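Local coordinates for glyoxalase family protein (Bacillus cereus, PDB 1ZSW) that binds a zinc ion and belongs to the glyoxalase/bleomycin resistance/dioxygenase superfamily, although the reaction it may catalyse is not known, at residues Glu120-Phe125 / Leu141-Ala146. Numbering follows the deposited sequence.
Sequences ERFEKF and LQFEDA
Two residues past Phe143, whose ring packs on that of Phe122, Asp145 OD1 accepts backbone bonds from Glu147 N, closing an Asx turn, and from Leu149 N, while OD2 bonds Tyr48 OH; a short carboxylate suits this place because, buried as the chain leaves the strand, it serves two backbone N-H groups and a hydroxyl. Between the segments themselves no hydrogen bond forms, and the contact is wholly apolar. Phe122 CG is anti to its carbonyl carbon (chi1 -73°), a rotation that carries CE1 and CZ to the strand. CZ rests over the middle of one face of the Phe143 ring, 3.5 Å from Phe143 CG, with Phe122 CE1 beside it at 3.6 Å from Phe143 CD2. The planes meet at 36° with centroids 4.5 Å apart, an oblique aromatic pair. With CG between the backbone N and carbonyl carbon (chi1 68°), Phe143 places its ring under the end of Phe122; flat, apolar rings suit this buried interface, needing no polar partners. Leu141, on the same sheet face as Phe143, brings its CD2 branch obliquely to Phe122, 3.9 Å from CD1; a branched aliphatic tip fits beside a ring and adds no buried polar atom. Arg121, just before Phe122 on the helix, bonds Val51 O through NE and Asn50 O through NH1, its long side chain and several N-H groups tying the helix to the end of helix 41-51. Thus helix 112-124 packs against the sheet face at strand 138-144, which runs antiparallel between strands 128-129 and 150-155, within a βαβββ module characteristic of this superfamily.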
ATOM      1  N   GLU A 120      13.180  18.018   9.791  0.50 28.95           N
ATOM      2  CA  GLU A 120      14.590  18.011  10.228  0.50 30.20           C
ATOM      3  C   GLU A 120      15.303  16.710   9.867  0.50 29.32           C
ATOM      4  O   GLU A 120      16.441  16.724   9.386  0.50 29.42           O
ATOM      5  CB  GLU A 120      14.745  18.346  11.717  0.50 30.58           C
ATOM      6  CG  GLU A 120      16.148  18.061  12.306  0.50 36.55           C
ATOM      7  CD  GLU A 120      17.289  18.825  11.631  0.50 39.56           C
ATOM      8  OE1 GLU A 120      17.103  20.005  11.248  0.50 41.95           O
ATOM      9  OE2 GLU A 120      18.387  18.237  11.504  0.50 41.94           O
ATOM     10  N   ARG A 121      14.621  15.581  10.064  1.00 29.68           N
ATOM     11  CA  ARG A 121      15.216  14.289   9.736  1.00 26.88           C
ATOM     12  C   ARG A 121      15.554  14.146   8.246  1.00 27.47           C
ATOM     13  O   ARG A 121      16.591  13.610   7.879  1.00 27.43           O
ATOM     14  CB  ARG A 121      14.271  13.159  10.180  1.00 24.67           C
ATOM     15  CG  ARG A 121      14.918  11.767  10.097  1.00 25.31           C
ATOM     16  CD  ARG A 121      14.123  10.751  10.932  1.00 23.34           C
ATOM     17  NE  ARG A 121      14.779   9.435  10.858  1.00 23.95           N
ATOM     18  CZ  ARG A 121      15.761   9.045  11.661  1.00 29.73           C
ATOM     19  NH1 ARG A 121      16.296   7.837  11.515  1.00 27.36           N
ATOM     20  NH2 ARG A 121      16.224   9.878  12.603  1.00 27.40           N
ATOM     21  N   PHE A 122      14.660  14.637   7.389  1.00 27.65           N
ATOM     22  CA  PHE A 122      14.885  14.620   5.960  1.00 26.91           C
ATOM     23  C   PHE A 122      16.080  15.504   5.576  1.00 27.91           C
ATOM     24  O   PHE A 122      16.852  15.151   4.673  1.00 28.61           O
ATOM     25  CB  PHE A 122      13.615  15.072   5.217  1.00 26.61           C
ATOM     26  CG  PHE A 122      12.488  14.043   5.222  1.00 25.25           C
ATOM     27  CD1 PHE A 122      11.180  14.434   4.958  1.00 24.07           C
ATOM     28  CD2 PHE A 122      12.745  12.691   5.477  1.00 28.74           C
ATOM     29  CE1 PHE A 122      10.107  13.506   4.945  1.00 22.32           C
ATOM     30  CE2 PHE A 122      11.691  11.751   5.473  1.00 24.93           C
ATOM     31  CZ  PHE A 122      10.379  12.156   5.203  1.00 21.34           C
ATOM     32  N   GLU A 123      16.223  16.643   6.256  0.70 30.31           N
ATOM     33  CA  GLU A 123      17.376  17.523   6.035  0.70 32.94           C
ATOM     34  C   GLU A 123      18.644  16.744   6.377  0.70 33.31           C
ATOM     35  O   GLU A 123      19.571  16.640   5.567  0.70 34.66           O
ATOM     36  CB  GLU A 123      17.276  18.783   6.904  0.70 31.98           C
ATOM     37  CG  GLU A 123      16.166  19.764   6.505  0.70 33.70           C
ATOM     38  CD  GLU A 123      15.900  20.819   7.573  0.70 34.53           C
ATOM     39  OE1 GLU A 123      16.700  20.922   8.530  0.70 40.87           O
ATOM     40  OE2 GLU A 123      14.883  21.534   7.465  0.70 36.59           O
ATOM     41  N   LYS A 124      18.649  16.150   7.569  1.00 32.90           N
ATOM     42  CA  LYS A 124      19.783  15.379   8.059  1.00 33.97           C
ATOM     43  C   LYS A 124      20.204  14.247   7.107  1.00 34.29           C
ATOM     44  O   LYS A 124      21.389  14.015   6.871  1.00 33.78           O
ATOM     45  CB  LYS A 124      19.466  14.816   9.448  1.00 34.51           C
ATOM     46  CG  LYS A 124      20.495  13.812   9.981  1.00 38.57           C
ATOM     47  CD  LYS A 124      21.882  14.437  10.167  1.00 46.14           C
ATOM     48  CE  LYS A 124      21.909  15.409  11.340  1.00 52.53           C
ATOM     49  NZ  LYS A 124      21.291  14.801  12.556  1.00 54.51           N
ATOM     50  N   PHE A 125      19.226  13.548   6.546  1.00 32.70           N
ATOM     51  CA  PHE A 125      19.521  12.423   5.690  1.00 31.38           C
ATOM     52  C   PHE A 125      19.523  12.722   4.194  1.00 32.45           C
ATOM     53  O   PHE A 125      19.621  11.798   3.376  1.00 32.54           O
ATOM     54  CB  PHE A 125      18.552  11.277   6.002  1.00 31.73           C
ATOM     55  CG  PHE A 125      18.904  10.523   7.249  1.00 31.35           C
ATOM     56  CD1 PHE A 125      18.327  10.871   8.459  1.00 30.71           C
ATOM     57  CD2 PHE A 125      19.809   9.468   7.210  1.00 33.74           C
ATOM     58  CE1 PHE A 125      18.645  10.178   9.615  1.00 33.81           C
ATOM     59  CE2 PHE A 125      20.134   8.763   8.362  1.00 32.93           C
ATOM     60  CZ  PHE A 125      19.552   9.113   9.558  1.00 34.17           C
ATOM     61  N   LEU A 141       3.703  16.857   4.367  1.00 21.14           N
ATOM     62  CA  LEU A 141       5.049  17.095   3.907  1.00 22.72           C
ATOM     63  C   LEU A 141       5.366  16.085   2.845  1.00 23.58           C
ATOM     64  O   LEU A 141       5.383  14.879   3.133  1.00 22.46           O
ATOM     65  CB  LEU A 141       6.060  16.967   5.075  1.00 22.37           C
ATOM     66  CG  LEU A 141       7.547  17.223   4.859  1.00 25.27           C
ATOM     67  CD1 LEU A 141       7.874  18.709   4.549  1.00 27.82           C
ATOM     68  CD2 LEU A 141       8.337  16.771   6.109  1.00 24.53           C
ATOM     69  N   GLN A 142       5.560  16.555   1.623  1.00 22.10           N
ATOM     70  CA  GLN A 142       5.876  15.662   0.516  0.60 21.54           C
ATOM     71  C   GLN A 142       7.338  15.279   0.509  1.00 21.89           C
ATOM     72  O   GLN A 142       8.209  16.062   0.868  1.00 23.36           O
ATOM     73  CB  GLN A 142       5.526  16.303  -0.840  0.60 22.28           C
ATOM     74  CG  GLN A 142       4.051  16.496  -1.059  0.60 25.26           C
ATOM     75  CD  GLN A 142       3.768  17.271  -2.341  0.60 25.31           C
ATOM     76  OE1 GLN A 142       4.629  17.402  -3.211  0.60 28.91           O
ATOM     77  NE2 GLN A 142       2.562  17.791  -2.450  0.60 27.76           N
ATOM     78  N   PHE A 143       7.640  14.047   0.111  1.00 20.58           N
ATOM     79  CA  PHE A 143       9.038  13.659  -0.049  1.00 20.27           C
ATOM     80  C   PHE A 143       9.188  12.540  -1.098  1.00 21.87           C
ATOM     81  O   PHE A 143       8.188  12.031  -1.600  1.00 22.15           O
ATOM     82  CB  PHE A 143       9.660  13.254   1.312  1.00 19.67           C
ATOM     83  CG  PHE A 143       9.100  11.971   1.903  1.00 19.22           C
ATOM     84  CD1 PHE A 143       9.854  10.817   1.839  1.00 19.10           C
ATOM     85  CD2 PHE A 143       7.889  11.958   2.565  1.00 18.43           C
ATOM     86  CE1 PHE A 143       9.385   9.626   2.431  1.00 17.59           C
ATOM     87  CE2 PHE A 143       7.378  10.763   3.146  1.00 19.50           C
ATOM     88  CZ  PHE A 143       8.158   9.608   3.079  1.00 17.00           C
ATOM     89  N   GLU A 144      10.413  12.232  -1.486  1.00 20.91           N
ATOM     90  CA  GLU A 144      10.696  11.171  -2.460  1.00 23.89           C
ATOM     91  C   GLU A 144      11.861  10.331  -1.998  1.00 24.35           C
ATOM     92  O   GLU A 144      12.790  10.838  -1.354  1.00 25.38           O
ATOM     93  CB  GLU A 144      11.047  11.759  -3.822  1.00 23.66           C
ATOM     94  CG  GLU A 144       9.985  12.593  -4.432  1.00 27.03           C
ATOM     95  CD  GLU A 144      10.288  13.007  -5.882  1.00 26.09           C
ATOM     96  OE1 GLU A 144      11.238  12.504  -6.516  1.00 28.63           O
ATOM     97  OE2 GLU A 144       9.517  13.843  -6.362  1.00 34.41           O
ATOM     98  N   ASP A 145      11.857   9.052  -2.357  1.00 23.53           N
ATOM     99  CA  ASP A 145      13.059   8.274  -2.190  1.00 24.59           C
ATOM    100  C   ASP A 145      14.018   8.512  -3.352  1.00 24.83           C
ATOM    101  O   ASP A 145      13.698   9.258  -4.304  1.00 27.23           O
ATOM    102  CB  ASP A 145      12.789   6.779  -1.874  1.00 25.42           C
ATOM    103  CG  ASP A 145      12.389   5.969  -3.061  1.00 25.78           C
ATOM    104  OD1 ASP A 145      12.457   6.439  -4.225  1.00 23.95           O
ATOM    105  OD2 ASP A 145      11.993   4.790  -2.818  1.00 21.74           O
ATOM    106  N   ALA A 146      15.188   7.900  -3.287  1.00 25.70           N
ATOM    107  CA  ALA A 146      16.222   8.112  -4.308  1.00 25.79           C
ATOM    108  C   ALA A 146      15.861   7.592  -5.707  1.00 28.64           C
ATOM    109  O   ALA A 146      16.514   7.945  -6.701  1.00 27.51           O
ATOM    110  CB  ALA A 146      17.535   7.478  -3.845  1.00 27.97           C
TER